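Local coordinates for protein exocyst complex component EXO70 (Saccharomyces cerevisiae, PDB 2B1E) that helps assemble the exocyst complex, which tethers secretory vesicles to sites of exocytosis, and interacts with the small GTPase RHO3, at residues 110-114 and 189-193; 140-144 and 211-216; 180-184 and 223-227; 228-232 and 274-278; 244-248 and 322-326. Numbering follows the deposited sequence.

Contact 1: 110-114 and 189-193; sequences MPFPY and GFIAN
Segment 110-114 is an extended, proline-rich loop lying against one turn of helix 180-201, where N193 N bonds to G189 O at 2.9 Å. From P111 to P113, phi stays near -67° and psi near 158°, a polyproline II-like course that makes no direct hydrogen bond to segment 189-193. F112, with chi1 m, points its CB toward the helix; its CA is 7.7 Å from that of G189. The ring lies beside the G189 backbone (F112 CE2 to G189 C, 4.1 Å), close enough that a side chain at 189 would crowd it. F112 CE2 also sits over one face of the F190 ring, 3.8 Å from F190 CE2, with ring planes at 41° and centroids 4.7 Å apart. Polar contact passes through water: one molecule links F112 N (3.0 Å) to N193 OD1 (3.1 Å), and a second donates to P113 O (2.7 Å) and weakly to N193 OD1 (3.3 Å). At Y114, chi1 t brings CE1 to 4.1 Å from N193 O, while its hydroxyl bonds to D200 further along the helix. The loop connects helix 102-108 to helix 117-132, and F190 continues inward to I151 and C154 of helix 136-155.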
# COMPACT_ATOMS: atom_id res chain seq x y z
N MET A 110 15.17 -24.68 2.83
CA MET A 110 15.94 -25.59 1.98
C MET A 110 15.56 -25.35 0.52
O MET A 110 14.41 -25.08 0.21
CB MET A 110 15.65 -27.05 2.33
CG MET A 110 16.07 -27.48 3.72
SD MET A 110 15.88 -29.27 3.89
CE MET A 110 14.09 -29.44 3.69
N PRO A 111 16.54 -25.45 -0.39
CA PRO A 111 16.29 -25.25 -1.82
C PRO A 111 15.40 -26.35 -2.40
O PRO A 111 15.34 -27.45 -1.86
CB PRO A 111 17.69 -25.28 -2.43
CG PRO A 111 18.56 -24.80 -1.31
CD PRO A 111 17.99 -25.53 -0.12
N PHE A 112 14.72 -26.04 -3.49
CA PHE A 112 13.87 -27.03 -4.13
C PHE A 112 14.74 -28.13 -4.72
O PHE A 112 15.94 -27.95 -4.91
CB PHE A 112 13.02 -26.39 -5.23
CG PHE A 112 12.00 -25.41 -4.72
CD1 PHE A 112 11.72 -25.32 -3.36
CD2 PHE A 112 11.29 -24.60 -5.60
CE1 PHE A 112 10.75 -24.44 -2.89
CE2 PHE A 112 10.32 -23.72 -5.14
CZ PHE A 112 10.04 -23.64 -3.78
N PRO A 113 14.15 -29.30 -5.01
CA PRO A 113 14.96 -30.38 -5.59
C PRO A 113 15.42 -29.95 -6.98
O PRO A 113 14.77 -29.12 -7.61
CB PRO A 113 13.98 -31.55 -5.66
CG PRO A 113 12.98 -31.24 -4.60
CD PRO A 113 12.79 -29.76 -4.72
N TYR A 114 16.53 -30.51 -7.44
CA TYR A 114 17.03 -30.18 -8.78
C TYR A 114 17.76 -31.39 -9.33
O TYR A 114 18.37 -32.14 -8.58
CB TYR A 114 17.98 -28.99 -8.72
CG TYR A 114 18.27 -28.37 -10.07
CD1 TYR A 114 17.26 -27.73 -10.79
CD2 TYR A 114 19.54 -28.42 -10.62
CE1 TYR A 114 17.52 -27.14 -12.03
CE2 TYR A 114 19.82 -27.85 -11.86
CZ TYR A 114 18.81 -27.21 -12.56
OH TYR A 114 19.09 -26.63 -13.77
N GLY A 189 10.55 -19.02 -6.57
CA GLY A 189 11.59 -20.04 -6.58
C GLY A 189 11.48 -20.90 -7.84
O GLY A 189 12.49 -21.25 -8.44
N PHE A 190 10.26 -21.23 -8.25
CA PHE A 190 10.07 -22.02 -9.46
C PHE A 190 10.46 -21.23 -10.71
O PHE A 190 11.03 -21.79 -11.65
CB PHE A 190 8.63 -22.51 -9.57
CG PHE A 190 8.34 -23.72 -8.72
CD1 PHE A 190 9.04 -24.90 -8.92
CD2 PHE A 190 7.37 -23.68 -7.72
CE1 PHE A 190 8.80 -26.03 -8.14
CE2 PHE A 190 7.11 -24.80 -6.93
CZ PHE A 190 7.83 -25.98 -7.14
N ILE A 191 10.16 -19.94 -10.74
CA ILE A 191 10.50 -19.12 -11.89
C ILE A 191 12.02 -19.06 -12.02
O ILE A 191 12.58 -19.23 -13.10
CB ILE A 191 9.95 -17.67 -11.74
CG1 ILE A 191 8.44 -17.67 -12.02
CG2 ILE A 191 10.69 -16.72 -12.69
CD1 ILE A 191 7.74 -16.36 -11.64
N ALA A 192 12.68 -18.84 -10.88
CA ALA A 192 14.12 -18.76 -10.82
C ALA A 192 14.82 -20.07 -11.19
O ALA A 192 15.84 -20.07 -11.89
CB ALA A 192 14.54 -18.32 -9.43
N ASN A 193 14.25 -21.19 -10.73
CA ASN A 193 14.81 -22.51 -11.00
C ASN A 193 14.55 -23.01 -12.42
O ASN A 193 15.35 -23.79 -12.96
CB ASN A 193 14.28 -23.53 -9.98
CG ASN A 193 14.75 -23.24 -8.56
OD1 ASN A 193 14.22 -23.78 -7.59
ND2 ASN A 193 15.76 -22.38 -8.43
O HOH W 1 14.95 -23.23 -4.61
O HOH W 2 15.11 -26.69 -8.74

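Contact 2: 140-144 and 211-216; sequences QDILV and HVLSQI
V144, Q140 and V212 bury the largest areas where two helices of this all-helical rod cross. The short segments 140-144 and 211-216 are both regular helix; their axes approach to 9.9 Å with N-to-C directions 42° apart (signed crossing angle -42°). They converge toward their C-terminal ends, where the CA atoms of V144 and I216 are only 5.4 Å apart. V144, with chi1 t, fits into this narrow end: its CG1 meets Q215 CB at 3.7 Å, its CG2 meets I216 CG1 at 3.9 Å, and its CA lies 3.8 Å from I216 CG1. At the wider end Q140 bridges the gap with an extended side chain (chi1 t, chi2 t). Q140 CD rests 3.4 Å from V212 CG2, and Q140 NE2 donates a hydrogen bond to Q215 OE1 at 3.1 Å, with an N-H...O angle of 139°. V212, also chi1 t, lies between these two regions, its CG1 4.3 Å from V144 CG2 and 4.2 Å from L143 CD2. The result is apolar packing edged by one amide-amide bond. The contact joins helix 136-155 to helix 209-233, with helix 180-201 packing against V212 and I216, and helix 66-94 against I142 and L143.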
# COMPACT_ATOMS: atom_id res chain seq x y z
N GLN A 140 10.63 -30.78 -27.43
CA GLN A 140 10.46 -29.56 -26.66
C GLN A 140 9.08 -29.58 -25.97
O GLN A 140 8.97 -29.22 -24.80
CB GLN A 140 10.59 -28.33 -27.56
CG GLN A 140 10.55 -27.01 -26.81
CD GLN A 140 10.75 -25.83 -27.73
OE1 GLN A 140 11.71 -25.79 -28.50
NE2 GLN A 140 9.85 -24.85 -27.66
N ASP A 141 8.05 -30.00 -26.70
CA ASP A 141 6.70 -30.08 -26.14
C ASP A 141 6.65 -31.08 -24.97
O ASP A 141 5.93 -30.87 -23.99
CB ASP A 141 5.67 -30.49 -27.20
CG ASP A 141 5.46 -29.42 -28.26
OD1 ASP A 141 5.57 -28.21 -27.95
OD2 ASP A 141 5.16 -29.79 -29.42
N ILE A 142 7.42 -32.16 -25.07
CA ILE A 142 7.49 -33.15 -24.00
C ILE A 142 8.17 -32.53 -22.79
O ILE A 142 7.69 -32.67 -21.65
CB ILE A 142 8.28 -34.42 -24.46
CG1 ILE A 142 7.42 -35.24 -25.41
CG2 ILE A 142 8.66 -35.29 -23.24
CD1 ILE A 142 8.18 -36.28 -26.20
N LEU A 143 9.29 -31.83 -23.01
CA LEU A 143 9.99 -31.17 -21.92
C LEU A 143 9.03 -30.21 -21.22
O LEU A 143 8.80 -30.30 -20.01
CB LEU A 143 11.19 -30.38 -22.44
CG LEU A 143 11.93 -29.49 -21.42
CD1 LEU A 143 12.47 -30.34 -20.27
CD2 LEU A 143 13.09 -28.75 -22.10
N VAL A 144 8.46 -29.29 -22.00
CA VAL A 144 7.52 -28.30 -21.47
C VAL A 144 6.36 -28.95 -20.73
O VAL A 144 6.02 -28.55 -19.61
CB VAL A 144 6.95 -27.42 -22.60
CG1 VAL A 144 5.78 -26.60 -22.10
CG2 VAL A 144 8.04 -26.53 -23.15
N HIS A 211 11.55 -19.01 -25.47
CA HIS A 211 10.28 -19.61 -25.85
C HIS A 211 9.95 -20.79 -24.93
O HIS A 211 8.83 -20.89 -24.42
CB HIS A 211 10.34 -20.06 -27.31
CG HIS A 211 9.08 -20.72 -27.80
ND1 HIS A 211 7.85 -20.10 -27.74
CD2 HIS A 211 8.87 -21.93 -28.37
CE1 HIS A 211 6.93 -20.91 -28.25
NE2 HIS A 211 7.53 -22.02 -28.64
N VAL A 212 10.92 -21.66 -24.72
CA VAL A 212 10.75 -22.83 -23.86
C VAL A 212 10.35 -22.38 -22.46
O VAL A 212 9.35 -22.85 -21.92
CB VAL A 212 12.07 -23.66 -23.77
CG1 VAL A 212 11.92 -24.77 -22.75
CG2 VAL A 212 12.39 -24.26 -25.14
N LEU A 213 11.13 -21.47 -21.89
CA LEU A 213 10.84 -20.97 -20.55
C LEU A 213 9.45 -20.34 -20.49
O LEU A 213 8.73 -20.51 -19.51
CB LEU A 213 11.90 -19.94 -20.13
CG LEU A 213 11.76 -19.38 -18.71
CD1 LEU A 213 11.90 -20.51 -17.68
CD2 LEU A 213 12.82 -18.31 -18.48
N SER A 214 9.06 -19.62 -21.54
CA SER A 214 7.75 -18.99 -21.58
C SER A 214 6.63 -20.04 -21.50
O SER A 214 5.72 -19.93 -20.68
CB SER A 214 7.58 -18.17 -22.86
OG SER A 214 6.25 -17.69 -22.99
N GLN A 215 6.72 -21.06 -22.34
CA GLN A 215 5.73 -22.12 -22.36
C GLN A 215 5.56 -22.85 -21.03
O GLN A 215 4.48 -23.35 -20.72
CB GLN A 215 6.08 -23.12 -23.46
CG GLN A 215 5.81 -22.59 -24.85
CD GLN A 215 6.17 -23.59 -25.92
OE1 GLN A 215 7.34 -23.71 -26.31
NE2 GLN A 215 5.18 -24.34 -26.38
N ILE A 216 6.63 -22.90 -20.25
CA ILE A 216 6.59 -23.57 -18.95
C ILE A 216 6.05 -22.65 -17.86
O ILE A 216 5.28 -23.08 -17.00
CB ILE A 216 8.01 -24.07 -18.54
CG1 ILE A 216 8.44 -25.22 -19.46
CG2 ILE A 216 8.01 -24.53 -17.09
CD1 ILE A 216 9.88 -25.64 -19.28

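Contact 3: 180-184 and 223-227; sequences MNSYT and AYAKL
Side chains do all the bridging between segments 180-184 and 223-227, two helical turns whose local axes run antiparallel (169°) and stay 12.0 Å apart. The CA pairs M180-L227 (8.6 Å) and T184-Y224 (8.3 Å) set the register. Y183 uses chi1 t and chi2 93° to extend between the helices. One face of its ring receives L227 CD1 in a CH-pi contact, 3.8 Å from the centroid and 10° off the normal; L227 reaches it with both chi angles t. The ring edge of Y183 meets that of Y224, CE2 to CD1 at 3.8 Å. Such packing of consecutive antiparallel helices, here 180-201 and 209-233, builds the elongated helical-bundle rod of Exo70. M180 starts sideways and bends toward the other helix (chi1 t, chi2 p, chi3 m), placing SD 3.6 Å from L227 CD2 and CE 4.3 Å from Y224 CE1. T184, chi1 m, turns OG1 back to M180 O at 2.8 Å; both T184 OG1 and the hydroxyl of Y224 also bond to S252 OG on helix 245-259.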
# COMPACT_ATOMS: atom_id res chain seq x y z
N MET A 180 -1.25 -15.90 0.28
CA MET A 180 -0.81 -15.36 -1.00
C MET A 180 0.69 -15.10 -0.93
O MET A 180 1.38 -15.09 -1.96
CB MET A 180 -1.56 -14.06 -1.31
CG MET A 180 -1.48 -13.62 -2.77
SD MET A 180 -2.39 -14.70 -3.90
CE MET A 180 -1.16 -15.94 -4.24
N ASN A 181 1.20 -14.90 0.28
CA ASN A 181 2.61 -14.64 0.50
C ASN A 181 3.48 -15.85 0.17
O ASN A 181 4.45 -15.74 -0.58
CB ASN A 181 2.86 -14.21 1.95
CG ASN A 181 2.08 -12.96 2.32
OD1 ASN A 181 2.19 -11.93 1.65
ND2 ASN A 181 1.29 -13.04 3.39
N SER A 182 3.13 -17.00 0.74
CA SER A 182 3.88 -18.23 0.47
C SER A 182 3.74 -18.61 -0.99
O SER A 182 4.74 -18.89 -1.66
CB SER A 182 3.37 -19.37 1.35
OG SER A 182 3.61 -19.11 2.71
N TYR A 183 2.51 -18.62 -1.48
CA TYR A 183 2.23 -18.96 -2.87
C TYR A 183 3.16 -18.16 -3.77
O TYR A 183 3.70 -18.69 -4.75
CB TYR A 183 0.78 -18.64 -3.22
CG TYR A 183 0.36 -19.12 -4.60
CD1 TYR A 183 -0.24 -20.37 -4.77
CD2 TYR A 183 0.58 -18.33 -5.73
CE1 TYR A 183 -0.62 -20.82 -6.03
CE2 TYR A 183 0.21 -18.78 -7.00
CZ TYR A 183 -0.39 -20.02 -7.14
OH TYR A 183 -0.77 -20.45 -8.40
N THR A 184 3.33 -16.88 -3.45
CA THR A 184 4.19 -16.00 -4.21
C THR A 184 5.65 -16.40 -4.09
O THR A 184 6.36 -16.50 -5.09
CB THR A 184 4.06 -14.53 -3.75
OG1 THR A 184 2.76 -14.03 -4.10
CG2 THR A 184 5.12 -13.67 -4.42
N ALA A 223 -2.38 -19.21 -13.63
CA ALA A 223 -2.86 -19.72 -12.34
C ALA A 223 -2.71 -18.67 -11.25
O ALA A 223 -3.57 -18.54 -10.37
CB ALA A 223 -2.09 -20.97 -11.96
N TYR A 224 -1.62 -17.92 -11.30
CA TYR A 224 -1.35 -16.87 -10.32
C TYR A 224 -2.32 -15.71 -10.51
O TYR A 224 -2.97 -15.28 -9.55
CB TYR A 224 0.08 -16.36 -10.47
CG TYR A 224 0.38 -15.12 -9.66
CD1 TYR A 224 0.66 -15.20 -8.29
CD2 TYR A 224 0.36 -13.86 -10.25
CE1 TYR A 224 0.92 -14.05 -7.54
CE2 TYR A 224 0.61 -12.70 -9.50
CZ TYR A 224 0.89 -12.81 -8.15
OH TYR A 224 1.16 -11.67 -7.42
N ALA A 225 -2.39 -15.21 -11.74
CA ALA A 225 -3.25 -14.09 -12.07
C ALA A 225 -4.71 -14.36 -11.72
O ALA A 225 -5.42 -13.45 -11.30
CB ALA A 225 -3.12 -13.76 -13.55
N LYS A 226 -5.15 -15.60 -11.88
CA LYS A 226 -6.53 -15.94 -11.56
C LYS A 226 -6.75 -15.87 -10.06
O LYS A 226 -7.73 -15.29 -9.59
CB LYS A 226 -6.90 -17.33 -12.08
CG LYS A 226 -8.32 -17.73 -11.71
CD LYS A 226 -8.84 -18.89 -12.53
CE LYS A 226 -10.29 -19.19 -12.15
NZ LYS A 226 -10.95 -20.15 -13.08
N LEU A 227 -5.84 -16.48 -9.30
CA LEU A 227 -5.94 -16.49 -7.85
C LEU A 227 -5.85 -15.05 -7.35
O LEU A 227 -6.50 -14.67 -6.38
CB LEU A 227 -4.79 -17.32 -7.26
CG LEU A 227 -4.93 -17.90 -5.85
CD1 LEU A 227 -3.64 -18.63 -5.50
CD2 LEU A 227 -5.20 -16.81 -4.84

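Contact 4: 228-232 and 274-278; sequences FGANL and CTQEV
This contact belongs to the buried core of the helical-bundle rod, where helix 209-233 packs alongside helix 268-299. The short segments 228-232 and 274-278 run nearly parallel, at 12°, with axes 11.0 Å apart. Parallel packing fits the chain order, because helix 245-259 lies between the two in sequence and carries the chain back; it also packs here, with L249 against F228 and V250 against V278. Each segment keeps its own helical bond, L232 N to F228 O at 3.0 Å and V278 N to C274 O at 2.9 Å, and no hydrogen bond crosses the interface. The closest CA pair is L232-V278 at 6.8 Å. From the first helix, F228 and L232, one turn apart, both point toward the second, and both adopt chi1 t. F228 brings the edge of its ring to V278, CZ to CB at 3.9 Å. L232, with chi2 p, has the largest buried area of the contact: its CD2 lies 3.7 Å from V278 N and 4.4 Å from V278 CB. E277, chi1 t and chi2 t, points toward the first helix, and its OE2 comes to 3.1 Å from L232 CD2, a close approach without a hydrogen bond. C274, chi1 m, makes an oblique sulfur-aromatic contact with F228: SG is 4.5 Å from the ring centroid, 57° off the ring normal, and 3.4 Å from F228 CD2.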
# COMPACT_ATOMS: atom_id res chain seq x y z
N PHE A 228 -5.03 -14.25 -8.03
CA PHE A 228 -4.83 -12.84 -7.70
C PHE A 228 -6.13 -12.06 -7.88
O PHE A 228 -6.47 -11.20 -7.07
CB PHE A 228 -3.75 -12.24 -8.60
CG PHE A 228 -3.37 -10.84 -8.24
CD1 PHE A 228 -2.42 -10.59 -7.25
CD2 PHE A 228 -3.94 -9.75 -8.90
CE1 PHE A 228 -2.06 -9.28 -6.92
CE2 PHE A 228 -3.59 -8.45 -8.57
CZ PHE A 228 -2.64 -8.21 -7.58
N GLY A 229 -6.84 -12.36 -8.97
CA GLY A 229 -8.09 -11.68 -9.24
C GLY A 229 -9.14 -12.06 -8.23
O GLY A 229 -10.04 -11.28 -7.92
N ALA A 230 -9.03 -13.28 -7.70
CA ALA A 230 -9.97 -13.77 -6.71
C ALA A 230 -9.90 -12.91 -5.46
O ALA A 230 -10.92 -12.44 -4.96
CB ALA A 230 -9.67 -15.22 -6.37
N ASN A 231 -8.69 -12.70 -4.95
CA ASN A 231 -8.50 -11.89 -3.75
C ASN A 231 -8.86 -10.43 -4.02
O ASN A 231 -9.41 -9.75 -3.15
CB ASN A 231 -7.06 -11.97 -3.25
CG ASN A 231 -6.62 -13.39 -2.93
OD1 ASN A 231 -6.45 -14.21 -3.83
ND2 ASN A 231 -6.45 -13.69 -1.65
N LEU A 232 -8.55 -9.96 -5.22
CA LEU A 232 -8.84 -8.58 -5.58
C LEU A 232 -10.34 -8.35 -5.69
O LEU A 232 -10.81 -7.21 -5.68
CB LEU A 232 -8.15 -8.23 -6.89
CG LEU A 232 -8.14 -6.75 -7.28
CD1 LEU A 232 -7.62 -5.90 -6.12
CD2 LEU A 232 -7.27 -6.57 -8.51
N CYS A 274 -3.63 -7.13 -13.84
CA CYS A 274 -3.69 -7.27 -12.39
C CYS A 274 -3.08 -6.06 -11.69
O CYS A 274 -3.61 -5.58 -10.69
CB CYS A 274 -2.95 -8.54 -11.95
SG CYS A 274 -3.84 -10.07 -12.30
N THR A 275 -1.97 -5.57 -12.23
CA THR A 275 -1.30 -4.41 -11.65
C THR A 275 -2.20 -3.18 -11.71
O THR A 275 -2.46 -2.54 -10.68
CB THR A 275 0.01 -4.09 -12.39
OG1 THR A 275 0.92 -5.18 -12.24
CG2 THR A 275 0.65 -2.83 -11.82
N GLN A 276 -2.69 -2.84 -12.90
CA GLN A 276 -3.54 -1.68 -13.08
C GLN A 276 -4.82 -1.75 -12.25
O GLN A 276 -5.40 -0.72 -11.91
CB GLN A 276 -3.92 -1.50 -14.55
CG GLN A 276 -4.79 -0.27 -14.81
CD GLN A 276 -5.21 -0.13 -16.26
OE1 GLN A 276 -4.38 -0.07 -17.17
NE2 GLN A 276 -6.52 -0.08 -16.49
N GLU A 277 -5.24 -2.96 -11.92
CA GLU A 277 -6.46 -3.14 -11.13
C GLU A 277 -6.19 -2.96 -9.64
O GLU A 277 -6.91 -2.22 -8.97
CB GLU A 277 -7.05 -4.53 -11.40
CG GLU A 277 -8.46 -4.72 -10.89
CD GLU A 277 -9.10 -5.99 -11.42
OE1 GLU A 277 -9.21 -6.12 -12.65
OE2 GLU A 277 -9.50 -6.85 -10.60
N VAL A 278 -5.16 -3.63 -9.12
CA VAL A 278 -4.83 -3.52 -7.71
C VAL A 278 -4.49 -2.08 -7.34
O VAL A 278 -4.74 -1.64 -6.22
CB VAL A 278 -3.64 -4.43 -7.33
CG1 VAL A 278 -2.36 -3.94 -7.98
CG2 VAL A 278 -3.49 -4.48 -5.81

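Contact 5: 244-248 and 322-326; sequences FFSFE and KFSEY
An aromatic cluster joins the start of helix 245-259 to the C-terminal end of helix 311-323 and the residues leading into helix 327-333, near the chain's centre. No hydrogen bond passes between segments 244-248 and 322-326; F244, F247, F323 and Y326 supply most of the packing. The nearest CA pairs, F244-F323 and F247-Y326, are both 7.7 Å apart. F244, chi1 m, directs its ring edge at the face of F323, an edge-to-face pair with centroids 4.8 Å apart, planes at 71° and F244 CZ 3.7 Å from F323 CD2. F244 CB serves a second ring, 3.9 Å from the Y326 centroid and 19° off its normal, a CH-pi contact. In the helical rod the cluster also engages two more helices: Y326 is the N-cap residue of helix 327-333, F323 and F247 touch C330 of that helix, and L285 of helix 268-299 packs on F244 and F247. Y326 (phi/psi -119°/56°, chi1 m) points toward the first segment, with Y326 CD1 3.6 Å from F247 CD2 and planes at an oblique 38°. K175 adds a cation-pi contact to the Y326 ring. At its edge, E248 OE1 comes within 3.9 Å of Y326 OH but is hydrogen-bonded to G176 N.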
# COMPACT_ATOMS: atom_id res chain seq x y z
N PHE A 244 -6.55 -3.38 3.60
CA PHE A 244 -5.11 -3.11 3.66
C PHE A 244 -4.35 -4.29 3.07
O PHE A 244 -3.13 -4.23 2.89
CB PHE A 244 -4.67 -2.87 5.10
CG PHE A 244 -5.17 -1.57 5.67
CD1 PHE A 244 -5.57 -1.49 7.00
CD2 PHE A 244 -5.25 -0.43 4.88
CE1 PHE A 244 -6.03 -0.29 7.53
CE2 PHE A 244 -5.72 0.77 5.40
CZ PHE A 244 -6.11 0.84 6.73
N PHE A 245 -5.07 -5.37 2.78
CA PHE A 245 -4.46 -6.55 2.21
C PHE A 245 -3.92 -6.21 0.83
O PHE A 245 -2.98 -6.84 0.34
CB PHE A 245 -5.47 -7.69 2.10
CG PHE A 245 -4.90 -8.95 1.52
CD1 PHE A 245 -3.79 -9.56 2.11
CD2 PHE A 245 -5.46 -9.54 0.39
CE1 PHE A 245 -3.25 -10.71 1.58
CE2 PHE A 245 -4.92 -10.70 -0.15
CZ PHE A 245 -3.81 -11.29 0.45
N SER A 246 -4.52 -5.20 0.21
CA SER A 246 -4.11 -4.76 -1.12
C SER A 246 -2.63 -4.40 -1.13
O SER A 246 -1.95 -4.59 -2.14
CB SER A 246 -4.94 -3.56 -1.55
OG SER A 246 -4.79 -2.48 -0.65
N PHE A 247 -2.13 -3.87 -0.02
CA PHE A 247 -0.72 -3.50 0.06
C PHE A 247 0.16 -4.73 -0.12
O PHE A 247 1.23 -4.66 -0.73
CB PHE A 247 -0.40 -2.84 1.40
CG PHE A 247 -0.99 -1.46 1.57
CD1 PHE A 247 -0.91 -0.52 0.54
CD2 PHE A 247 -1.60 -1.10 2.77
CE1 PHE A 247 -1.42 0.77 0.71
CE2 PHE A 247 -2.11 0.19 2.94
CZ PHE A 247 -2.02 1.12 1.91
N GLU A 248 -0.28 -5.87 0.42
CA GLU A 248 0.48 -7.11 0.30
C GLU A 248 0.34 -7.72 -1.09
O GLU A 248 1.22 -8.44 -1.55
CB GLU A 248 0.03 -8.12 1.36
CG GLU A 248 0.23 -7.64 2.79
CD GLU A 248 -0.19 -8.67 3.81
OE1 GLU A 248 -0.37 -8.30 4.99
OE2 GLU A 248 -0.33 -9.86 3.45
N LYS A 322 -4.27 2.25 11.60
CA LYS A 322 -4.07 1.02 10.85
C LYS A 322 -3.24 1.31 9.60
O LYS A 322 -2.41 0.50 9.20
CB LYS A 322 -5.42 0.42 10.46
CG LYS A 322 -6.35 0.16 11.64
CD LYS A 322 -7.65 -0.51 11.21
CE LYS A 322 -8.68 -0.51 12.33
NZ LYS A 322 -8.16 -1.14 13.58
N PHE A 323 -3.47 2.48 9.01
CA PHE A 323 -2.73 2.92 7.83
C PHE A 323 -1.24 2.97 8.17
O PHE A 323 -0.40 2.53 7.39
CB PHE A 323 -3.19 4.31 7.41
CG PHE A 323 -4.20 4.31 6.29
CD1 PHE A 323 -3.79 4.19 4.97
CD2 PHE A 323 -5.55 4.47 6.56
CE1 PHE A 323 -4.71 4.22 3.93
CE2 PHE A 323 -6.49 4.50 5.52
CZ PHE A 323 -6.07 4.37 4.20
N SER A 324 -0.93 3.50 9.35
CA SER A 324 0.45 3.63 9.81
C SER A 324 1.14 2.30 10.10
O SER A 324 2.36 2.25 10.22
CB SER A 324 0.51 4.50 11.07
OG SER A 324 -0.01 3.81 12.20
N GLU A 325 0.36 1.23 10.22
CA GLU A 325 0.95 -0.08 10.49
C GLU A 325 1.47 -0.68 9.19
O GLU A 325 2.17 -1.69 9.19
CB GLU A 325 -0.09 -1.01 11.13
CG GLU A 325 -0.63 -0.49 12.46
CD GLU A 325 -1.62 -1.45 13.12
OE1 GLU A 325 -2.53 -1.94 12.42
OE2 GLU A 325 -1.48 -1.71 14.33
N TYR A 326 1.12 -0.03 8.08
CA TYR A 326 1.54 -0.46 6.76
C TYR A 326 2.35 0.67 6.13
O TYR A 326 2.02 1.16 5.05
CB TYR A 326 0.33 -0.76 5.87
CG TYR A 326 -0.38 -2.06 6.20
CD1 TYR A 326 -0.20 -3.19 5.40
CD2 TYR A 326 -1.24 -2.16 7.29
CE1 TYR A 326 -0.87 -4.39 5.68
CE2 TYR A 326 -1.91 -3.34 7.58
CZ TYR A 326 -1.72 -4.45 6.78
OH TYR A 326 -2.38 -5.63 7.06

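Overall arrangement
Contacts 1 and 2 lie toward one end of the rod, their centres about 29 and 35 Å from the chain's, and contacts 3 to 5 come progressively nearer it. Contact 1 is at the surface, and its polar links run through water; contact 2, partly buried, has the only direct hydrogen bond between paired segments. Contacts 3 and 4 are buried and depend on apolar and ring contacts. Contact 5, partly buried though its centre lies about 6 Å from that of the chain, is the most aromatic. Helix 209-233 serves contacts 2, 3 and 4, while helix 180-201 serves 1 and 3. Contacts 3, 4 and 5 touch one another, as at A225 O to C274 SG, 3.9 Å.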